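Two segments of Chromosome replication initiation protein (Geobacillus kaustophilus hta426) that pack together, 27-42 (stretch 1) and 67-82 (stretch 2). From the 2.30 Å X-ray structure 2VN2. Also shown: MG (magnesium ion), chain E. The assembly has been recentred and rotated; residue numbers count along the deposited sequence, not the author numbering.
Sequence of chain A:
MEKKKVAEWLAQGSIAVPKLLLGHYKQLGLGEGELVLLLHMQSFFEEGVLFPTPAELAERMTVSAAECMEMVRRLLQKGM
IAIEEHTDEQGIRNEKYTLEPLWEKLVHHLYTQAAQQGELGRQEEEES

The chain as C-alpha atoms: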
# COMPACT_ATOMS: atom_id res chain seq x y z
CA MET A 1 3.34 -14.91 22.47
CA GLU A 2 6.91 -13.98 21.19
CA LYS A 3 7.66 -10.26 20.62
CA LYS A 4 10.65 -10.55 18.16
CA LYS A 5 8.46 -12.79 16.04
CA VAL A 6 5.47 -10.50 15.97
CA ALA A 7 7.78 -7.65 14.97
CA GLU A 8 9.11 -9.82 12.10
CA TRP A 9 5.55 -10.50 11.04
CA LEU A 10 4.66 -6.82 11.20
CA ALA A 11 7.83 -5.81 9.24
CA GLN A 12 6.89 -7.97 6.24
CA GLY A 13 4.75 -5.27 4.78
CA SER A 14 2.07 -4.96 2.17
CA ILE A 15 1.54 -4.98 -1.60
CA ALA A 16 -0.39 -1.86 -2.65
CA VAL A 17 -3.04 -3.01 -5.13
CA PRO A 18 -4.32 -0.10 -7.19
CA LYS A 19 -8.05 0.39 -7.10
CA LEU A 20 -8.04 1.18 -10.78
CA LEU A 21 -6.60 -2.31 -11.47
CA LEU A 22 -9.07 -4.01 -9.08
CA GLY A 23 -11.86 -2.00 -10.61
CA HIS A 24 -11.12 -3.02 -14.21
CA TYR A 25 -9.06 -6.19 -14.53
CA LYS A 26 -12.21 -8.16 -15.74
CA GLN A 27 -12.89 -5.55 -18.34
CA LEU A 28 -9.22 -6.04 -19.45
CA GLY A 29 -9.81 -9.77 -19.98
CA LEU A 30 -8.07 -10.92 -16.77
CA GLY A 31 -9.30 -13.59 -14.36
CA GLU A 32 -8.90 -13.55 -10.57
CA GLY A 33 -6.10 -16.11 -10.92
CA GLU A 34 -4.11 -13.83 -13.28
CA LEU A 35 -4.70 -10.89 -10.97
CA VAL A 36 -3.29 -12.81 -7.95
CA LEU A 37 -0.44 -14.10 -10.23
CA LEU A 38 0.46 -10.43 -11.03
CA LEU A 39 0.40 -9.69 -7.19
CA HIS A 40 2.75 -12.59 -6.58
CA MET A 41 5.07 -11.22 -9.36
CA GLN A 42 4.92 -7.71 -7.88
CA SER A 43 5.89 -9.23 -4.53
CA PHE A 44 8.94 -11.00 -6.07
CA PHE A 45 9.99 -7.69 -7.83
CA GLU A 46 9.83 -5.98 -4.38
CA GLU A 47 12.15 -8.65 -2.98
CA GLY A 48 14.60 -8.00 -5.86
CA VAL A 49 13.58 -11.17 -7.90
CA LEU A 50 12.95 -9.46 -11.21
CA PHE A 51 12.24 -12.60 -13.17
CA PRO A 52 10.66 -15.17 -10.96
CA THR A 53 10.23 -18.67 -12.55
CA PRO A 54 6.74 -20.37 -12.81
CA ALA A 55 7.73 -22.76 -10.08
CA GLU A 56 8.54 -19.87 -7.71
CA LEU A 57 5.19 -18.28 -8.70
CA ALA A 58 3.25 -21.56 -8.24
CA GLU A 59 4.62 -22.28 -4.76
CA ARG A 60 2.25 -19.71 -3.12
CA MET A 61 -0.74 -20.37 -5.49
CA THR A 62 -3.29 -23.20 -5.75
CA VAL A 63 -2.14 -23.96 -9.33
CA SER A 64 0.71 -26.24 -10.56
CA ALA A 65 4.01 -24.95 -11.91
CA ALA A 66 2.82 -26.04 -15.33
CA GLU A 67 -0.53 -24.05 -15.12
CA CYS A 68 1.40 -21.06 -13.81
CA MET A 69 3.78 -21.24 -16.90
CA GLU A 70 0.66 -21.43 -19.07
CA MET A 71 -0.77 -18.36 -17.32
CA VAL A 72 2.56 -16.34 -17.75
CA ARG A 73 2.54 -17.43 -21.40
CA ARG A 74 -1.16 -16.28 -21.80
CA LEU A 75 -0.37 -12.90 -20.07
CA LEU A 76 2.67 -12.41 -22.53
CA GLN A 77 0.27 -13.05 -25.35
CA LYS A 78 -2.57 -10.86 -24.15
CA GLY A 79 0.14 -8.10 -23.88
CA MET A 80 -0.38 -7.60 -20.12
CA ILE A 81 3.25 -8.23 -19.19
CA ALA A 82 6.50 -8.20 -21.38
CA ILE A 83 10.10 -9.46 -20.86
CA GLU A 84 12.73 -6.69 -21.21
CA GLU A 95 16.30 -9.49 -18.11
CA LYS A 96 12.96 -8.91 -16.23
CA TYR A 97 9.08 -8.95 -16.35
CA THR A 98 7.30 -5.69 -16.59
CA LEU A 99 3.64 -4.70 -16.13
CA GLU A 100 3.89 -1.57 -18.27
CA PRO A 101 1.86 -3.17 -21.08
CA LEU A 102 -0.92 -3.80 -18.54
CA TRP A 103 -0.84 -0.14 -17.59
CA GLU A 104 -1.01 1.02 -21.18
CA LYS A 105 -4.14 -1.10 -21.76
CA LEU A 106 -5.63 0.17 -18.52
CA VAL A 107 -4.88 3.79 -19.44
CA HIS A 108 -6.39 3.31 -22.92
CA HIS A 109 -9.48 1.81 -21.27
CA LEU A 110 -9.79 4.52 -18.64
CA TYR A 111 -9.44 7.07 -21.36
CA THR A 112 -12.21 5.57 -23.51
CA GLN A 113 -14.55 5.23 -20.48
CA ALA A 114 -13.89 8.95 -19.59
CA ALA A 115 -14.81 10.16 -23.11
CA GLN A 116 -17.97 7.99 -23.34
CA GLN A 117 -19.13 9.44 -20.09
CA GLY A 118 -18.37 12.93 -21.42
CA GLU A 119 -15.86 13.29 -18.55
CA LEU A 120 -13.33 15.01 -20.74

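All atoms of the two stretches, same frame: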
# COMPACT_ATOMS: atom_id res chain seq x y z
N GLN A 27 -12.81 -6.29 -17.11
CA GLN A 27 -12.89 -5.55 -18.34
C GLN A 27 -11.63 -5.60 -19.18
O GLN A 27 -11.73 -5.30 -20.36
CB GLN A 27 -13.25 -4.07 -18.07
CG GLN A 27 -14.76 -3.72 -18.12
CD GLN A 27 -15.21 -2.35 -17.32
OE1 GLN A 27 -15.00 -2.15 -16.08
NE2 GLN A 27 -15.81 -1.40 -18.11
N LEU A 28 -10.44 -5.88 -18.62
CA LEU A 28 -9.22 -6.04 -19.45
C LEU A 28 -9.10 -7.47 -19.93
O LEU A 28 -8.17 -7.77 -20.60
CB LEU A 28 -7.94 -5.68 -18.70
CG LEU A 28 -7.59 -4.22 -18.29
CD1 LEU A 28 -6.37 -4.09 -17.35
CD2 LEU A 28 -7.35 -3.37 -19.50
N GLY A 29 -10.00 -8.38 -19.58
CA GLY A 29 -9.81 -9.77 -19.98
C GLY A 29 -8.95 -10.58 -19.05
O GLY A 29 -8.52 -11.68 -19.40
N LEU A 30 -8.72 -10.08 -17.83
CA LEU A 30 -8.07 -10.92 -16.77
C LEU A 30 -9.06 -11.70 -15.89
O LEU A 30 -10.22 -11.30 -15.70
CB LEU A 30 -7.10 -10.09 -15.92
CG LEU A 30 -6.09 -9.33 -16.73
CD1 LEU A 30 -5.21 -8.40 -15.96
CD2 LEU A 30 -5.21 -10.40 -17.42
N GLY A 31 -8.59 -12.82 -15.36
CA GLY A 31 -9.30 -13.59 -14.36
C GLY A 31 -8.72 -13.23 -12.98
O GLY A 31 -7.63 -12.58 -12.86
N GLU A 32 -9.42 -13.67 -11.93
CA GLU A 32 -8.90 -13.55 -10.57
C GLU A 32 -7.57 -14.24 -10.45
O GLU A 32 -6.66 -13.75 -9.71
CB GLU A 32 -9.93 -14.15 -9.56
CG GLU A 32 -11.14 -13.27 -9.29
CD GLU A 32 -12.10 -13.14 -10.51
OE1 GLU A 32 -12.22 -14.15 -11.22
OE2 GLU A 32 -12.80 -12.11 -10.72
N GLY A 33 -7.42 -15.45 -11.06
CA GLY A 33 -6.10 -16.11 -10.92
C GLY A 33 -4.90 -15.37 -11.50
O GLY A 33 -3.79 -15.42 -10.94
N GLU A 34 -5.09 -14.69 -12.64
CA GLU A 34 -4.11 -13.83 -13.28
C GLU A 34 -3.87 -12.66 -12.41
O GLU A 34 -2.72 -12.23 -12.30
CB GLU A 34 -4.60 -13.35 -14.69
CG GLU A 34 -4.67 -14.54 -15.70
CD GLU A 34 -5.42 -14.19 -16.97
OE1 GLU A 34 -6.62 -13.79 -16.91
OE2 GLU A 34 -4.81 -14.36 -18.07
N LEU A 35 -4.93 -12.03 -11.86
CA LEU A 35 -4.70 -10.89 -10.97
C LEU A 35 -3.74 -11.32 -9.80
O LEU A 35 -2.62 -10.75 -9.65
CB LEU A 35 -6.02 -10.25 -10.50
CG LEU A 35 -5.68 -9.02 -9.67
CD1 LEU A 35 -5.31 -7.81 -10.56
CD2 LEU A 35 -6.92 -8.64 -8.92
N VAL A 36 -4.12 -12.36 -9.03
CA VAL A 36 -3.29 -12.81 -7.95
C VAL A 36 -1.89 -13.17 -8.49
O VAL A 36 -0.89 -12.96 -7.83
CB VAL A 36 -3.96 -13.96 -7.19
CG1 VAL A 36 -3.00 -14.44 -5.92
CG2 VAL A 36 -5.34 -13.54 -6.69
N LEU A 37 -1.78 -13.75 -9.72
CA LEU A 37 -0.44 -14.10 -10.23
C LEU A 37 0.41 -12.81 -10.35
O LEU A 37 1.58 -12.78 -9.96
CB LEU A 37 -0.47 -14.91 -11.57
CG LEU A 37 0.92 -15.27 -12.21
CD1 LEU A 37 0.76 -16.28 -13.24
CD2 LEU A 37 1.49 -14.02 -12.96
N LEU A 38 -0.18 -11.76 -10.88
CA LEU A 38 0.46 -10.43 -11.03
C LEU A 38 0.92 -9.89 -9.66
O LEU A 38 2.03 -9.30 -9.51
CB LEU A 38 -0.60 -9.46 -11.68
CG LEU A 38 -0.84 -9.71 -13.17
CD1 LEU A 38 -1.89 -8.72 -13.73
CD2 LEU A 38 0.49 -9.77 -14.04
N LEU A 39 0.05 -10.08 -8.64
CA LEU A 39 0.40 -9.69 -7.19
C LEU A 39 1.52 -10.50 -6.79
O LEU A 39 2.48 -9.94 -6.26
CB LEU A 39 -0.76 -9.97 -6.19
CG LEU A 39 -1.87 -8.89 -6.12
CD1 LEU A 39 -2.08 -7.96 -7.36
CD2 LEU A 39 -3.28 -9.37 -5.54
N HIS A 40 1.47 -11.86 -7.00
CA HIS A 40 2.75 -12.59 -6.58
C HIS A 40 4.00 -12.04 -7.34
O HIS A 40 5.05 -11.90 -6.71
CB HIS A 40 2.75 -14.10 -6.67
CG HIS A 40 1.75 -14.79 -5.80
ND1 HIS A 40 1.92 -14.97 -4.45
CD2 HIS A 40 0.56 -15.35 -6.10
CE1 HIS A 40 0.88 -15.61 -3.95
NE2 HIS A 40 0.04 -15.85 -4.94
N MET A 41 3.91 -11.78 -8.65
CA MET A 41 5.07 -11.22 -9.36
C MET A 41 5.45 -9.93 -8.78
O MET A 41 6.58 -9.77 -8.58
CB MET A 41 4.95 -10.99 -10.86
CG MET A 41 4.73 -12.32 -11.75
SD MET A 41 4.13 -11.93 -13.48
CE MET A 41 5.13 -10.53 -13.67
N GLN A 42 4.52 -9.01 -8.51
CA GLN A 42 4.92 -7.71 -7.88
C GLN A 42 5.76 -7.94 -6.61
O GLN A 42 6.79 -7.34 -6.37
CB GLN A 42 3.72 -6.85 -7.54
CG GLN A 42 4.11 -5.45 -7.02
CD GLN A 42 2.91 -4.71 -6.42
OE1 GLN A 42 1.70 -4.97 -6.79
NE2 GLN A 42 3.19 -3.79 -5.43
N GLU A 67 0.63 -24.97 -14.89
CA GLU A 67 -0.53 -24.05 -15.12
C GLU A 67 -0.05 -22.65 -15.03
O GLU A 67 -0.35 -21.85 -15.89
CB GLU A 67 -1.63 -24.26 -14.07
CG GLU A 67 -2.29 -25.62 -14.16
CD GLU A 67 -3.24 -25.98 -12.98
OE1 GLU A 67 -4.45 -25.68 -13.20
OE2 GLU A 67 -2.84 -26.54 -11.87
N CYS A 68 0.73 -22.37 -13.99
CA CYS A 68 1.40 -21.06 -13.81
C CYS A 68 2.28 -20.69 -15.07
O CYS A 68 2.15 -19.61 -15.65
CB CYS A 68 2.15 -21.06 -12.41
SG CYS A 68 2.92 -19.47 -12.07
N MET A 69 3.07 -21.59 -15.62
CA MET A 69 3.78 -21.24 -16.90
C MET A 69 2.84 -20.95 -18.03
O MET A 69 3.08 -20.08 -18.88
CB MET A 69 4.76 -22.36 -17.39
CG MET A 69 5.36 -21.94 -18.82
SD MET A 69 6.44 -20.47 -18.62
CE MET A 69 5.84 -19.17 -19.71
N GLU A 70 1.75 -21.71 -18.08
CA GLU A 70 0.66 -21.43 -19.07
C GLU A 70 0.09 -20.04 -18.89
O GLU A 70 -0.15 -19.30 -19.84
CB GLU A 70 -0.41 -22.49 -18.75
CG GLU A 70 -1.55 -22.86 -19.70
CD GLU A 70 -1.12 -23.91 -20.72
OE1 GLU A 70 -0.59 -23.39 -21.76
OE2 GLU A 70 -1.31 -25.17 -20.48
N MET A 71 -0.19 -19.66 -17.62
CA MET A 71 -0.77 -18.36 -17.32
C MET A 71 0.24 -17.25 -17.67
O MET A 71 -0.18 -16.30 -18.19
CB MET A 71 -1.11 -18.30 -15.81
CG MET A 71 -2.02 -19.40 -15.31
SD MET A 71 -2.45 -19.45 -13.54
CE MET A 71 -3.10 -17.78 -13.39
N VAL A 72 1.52 -17.38 -17.38
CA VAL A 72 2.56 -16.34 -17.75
C VAL A 72 2.63 -16.24 -19.25
O VAL A 72 2.48 -15.12 -19.83
CB VAL A 72 3.93 -16.67 -17.21
CG1 VAL A 72 4.94 -15.66 -17.68
CG2 VAL A 72 3.88 -16.90 -15.53
N ARG A 73 2.72 -17.39 -19.93
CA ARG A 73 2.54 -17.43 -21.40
C ARG A 73 1.29 -16.68 -21.92
O ARG A 73 1.41 -15.84 -22.82
CB ARG A 73 2.59 -18.91 -21.87
CG ARG A 73 2.80 -19.11 -23.36
CD ARG A 73 3.30 -20.58 -23.80
NE ARG A 73 4.40 -21.21 -22.98
CZ ARG A 73 4.43 -22.51 -22.64
NH1 ARG A 73 5.42 -23.05 -21.91
NH2 ARG A 73 3.42 -23.29 -23.04
N ARG A 74 0.10 -16.96 -21.38
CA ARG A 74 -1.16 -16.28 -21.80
C ARG A 74 -1.15 -14.76 -21.48
O ARG A 74 -1.68 -13.96 -22.27
CB ARG A 74 -2.45 -17.01 -21.25
CG ARG A 74 -3.85 -16.29 -21.51
CD ARG A 74 -5.03 -17.19 -22.27
NE ARG A 74 -6.42 -16.58 -22.47
CZ ARG A 74 -7.53 -16.78 -21.72
NH1 ARG A 74 -7.52 -17.60 -20.67
NH2 ARG A 74 -8.67 -16.13 -22.01
N LEU A 75 -0.53 -14.35 -20.36
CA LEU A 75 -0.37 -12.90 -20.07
C LEU A 75 0.60 -12.20 -21.09
O LEU A 75 0.35 -11.02 -21.42
CB LEU A 75 0.19 -12.65 -18.63
CG LEU A 75 -0.81 -12.95 -17.49
CD1 LEU A 75 -0.04 -12.94 -16.17
CD2 LEU A 75 -1.93 -11.92 -17.47
N LEU A 76 1.70 -12.88 -21.47
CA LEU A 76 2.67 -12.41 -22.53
C LEU A 76 1.91 -12.22 -23.81
O LEU A 76 1.97 -11.14 -24.47
CB LEU A 76 3.88 -13.38 -22.78
CG LEU A 76 4.93 -13.39 -21.67
CD1 LEU A 76 5.85 -14.58 -21.63
CD2 LEU A 76 5.72 -12.10 -21.53
N GLN A 77 1.13 -13.23 -24.15
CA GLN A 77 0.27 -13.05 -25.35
C GLN A 77 -0.85 -12.09 -25.30
O GLN A 77 -1.03 -11.36 -26.26
CB GLN A 77 -0.10 -14.37 -26.05
CG GLN A 77 -1.33 -15.05 -25.72
CD GLN A 77 -1.08 -16.59 -25.83
OE1 GLN A 77 0.03 -17.03 -26.26
NE2 GLN A 77 -2.06 -17.40 -25.38
N LYS A 78 -1.59 -11.99 -24.20
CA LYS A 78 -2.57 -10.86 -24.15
C LYS A 78 -1.87 -9.49 -24.11
O LYS A 78 -2.52 -8.52 -24.18
CB LYS A 78 -3.56 -11.00 -22.98
CG LYS A 78 -4.44 -12.25 -22.99
CD LYS A 78 -4.76 -12.71 -21.54
CE LYS A 78 -6.21 -13.06 -21.35
NZ LYS A 78 -6.47 -13.66 -20.03
N GLY A 79 -0.56 -9.41 -23.95
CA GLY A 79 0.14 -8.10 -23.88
C GLY A 79 -0.14 -7.36 -22.59
O GLY A 79 -0.06 -6.10 -22.50
N MET A 80 -0.38 -8.13 -21.54
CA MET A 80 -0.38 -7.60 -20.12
C MET A 80 0.94 -7.50 -19.45
O MET A 80 1.13 -6.68 -18.59
CB MET A 80 -1.37 -8.38 -19.25
CG MET A 80 -2.84 -8.29 -19.79
SD MET A 80 -3.59 -6.70 -19.70
CE MET A 80 -4.66 -7.13 -21.04
N ILE A 81 1.90 -8.33 -19.78
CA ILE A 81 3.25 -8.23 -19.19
C ILE A 81 4.23 -8.45 -20.43
O ILE A 81 3.76 -8.98 -21.44
CB ILE A 81 3.56 -9.30 -18.11
CG1 ILE A 81 3.53 -10.73 -18.68
CG2 ILE A 81 2.74 -9.12 -16.78
CD1 ILE A 81 4.14 -11.80 -17.78
N ALA A 82 5.51 -8.03 -20.34
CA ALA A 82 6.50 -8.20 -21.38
C ALA A 82 7.79 -8.61 -20.67
O ALA A 82 7.97 -8.26 -19.52
CB ALA A 82 6.70 -6.89 -22.15
MG MG E . -13.93 -0.10 -16.88

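Helices 32-42 and 67-77 cross almost at right angles (93°), their axes 10.8 Å apart at closest approach, and the two stretches bury 658 Å² between them. At so steep a crossing the helices meet over a short patch, and the loop before the first and the residues after the second extend the contact.

Leu37 is the knob at the crossing. Its CA-to-CB bond points toward stretch 2, and with chi1 and chi2 both t the side chain is extended and its tip enters a hole formed by Cys68, Met71, Val72 and Leu75. Leu37 CD1 lies 4.0 Å from Cys68 SG, 3.8 Å from Met71 CB and 3.9 Å from Val72 CG2, while Leu37 CD2 reaches Leu75 CD1 at 3.7 Å. The four residues of the hole come from successive turns of one helix face, so a single leucine touches them all.

Leu75 answers from the other helix. It too points toward its partner, in an m, t rotamer that spreads its two methyls: Leu75 CD1 also meets Leu38 CD2 at 3.9 Å, and Leu75 CD2 meets Leu30 CD2 at 3.6 Å. Leu38 starts out sideways, but chi1 m with chi2 t brings its end nearer, and its CD2 packs 3.6 Å from Ile81 CG2. Met41, one turn beyond Leu37, closes this side more loosely, its CE 4.2 Å from Ile81 CG2.

Met71 points toward helix 32-42 and, with chi1 m, chi2 t and chi3 p, lays its terminal methyl against the first turn: Met71 CE is 3.5 Å from Gly33 O and 3.8 Å from Glu34 N. An ideal CB on Gly33 would lie 3.6 Å from Met71 CE, and there is room for it.

The polar centre of the contact is Glu34, buried and with its CA-to-CB bond sideways; with chi1 m and chi2 t its end comes nearer to stretch 2. Glu34 OE1 accepts a hydrogen bond from Gly31 N (2.7 Å), the N-cap residue of its own helix, and Glu34 OE2 makes the closer approach to Lys78 NZ, 2.7 Å, in a salt bridge. Lys78 points toward stretch 1 and reaches this position with chi2 and chi3 both between wells, at 148° and 135°. From there Lys78 NZ also donates to Gly29 O (2.9 Å), so one ammonium group ties the loop and the helix of stretch 1 to Lys78.

Gly29 has phi 86°, where a CB would be jammed against the preceding carbonyl oxygen. Gly79, also at positive phi, is the first residue to leave helical phi/psi, in a Schellman motif, with Gly79 N bonded to Leu76 O (3.1 Å) and Met80 N to Leu75 O (3.0 Å). Just past this turn, Met80 points toward stretch 1. Its m, m, t side chain sets Met80 CG 4.0 Å from Leu30 CD2 and Met80 CE 3.6 Å from Leu28 O, packing the methionine against the loop.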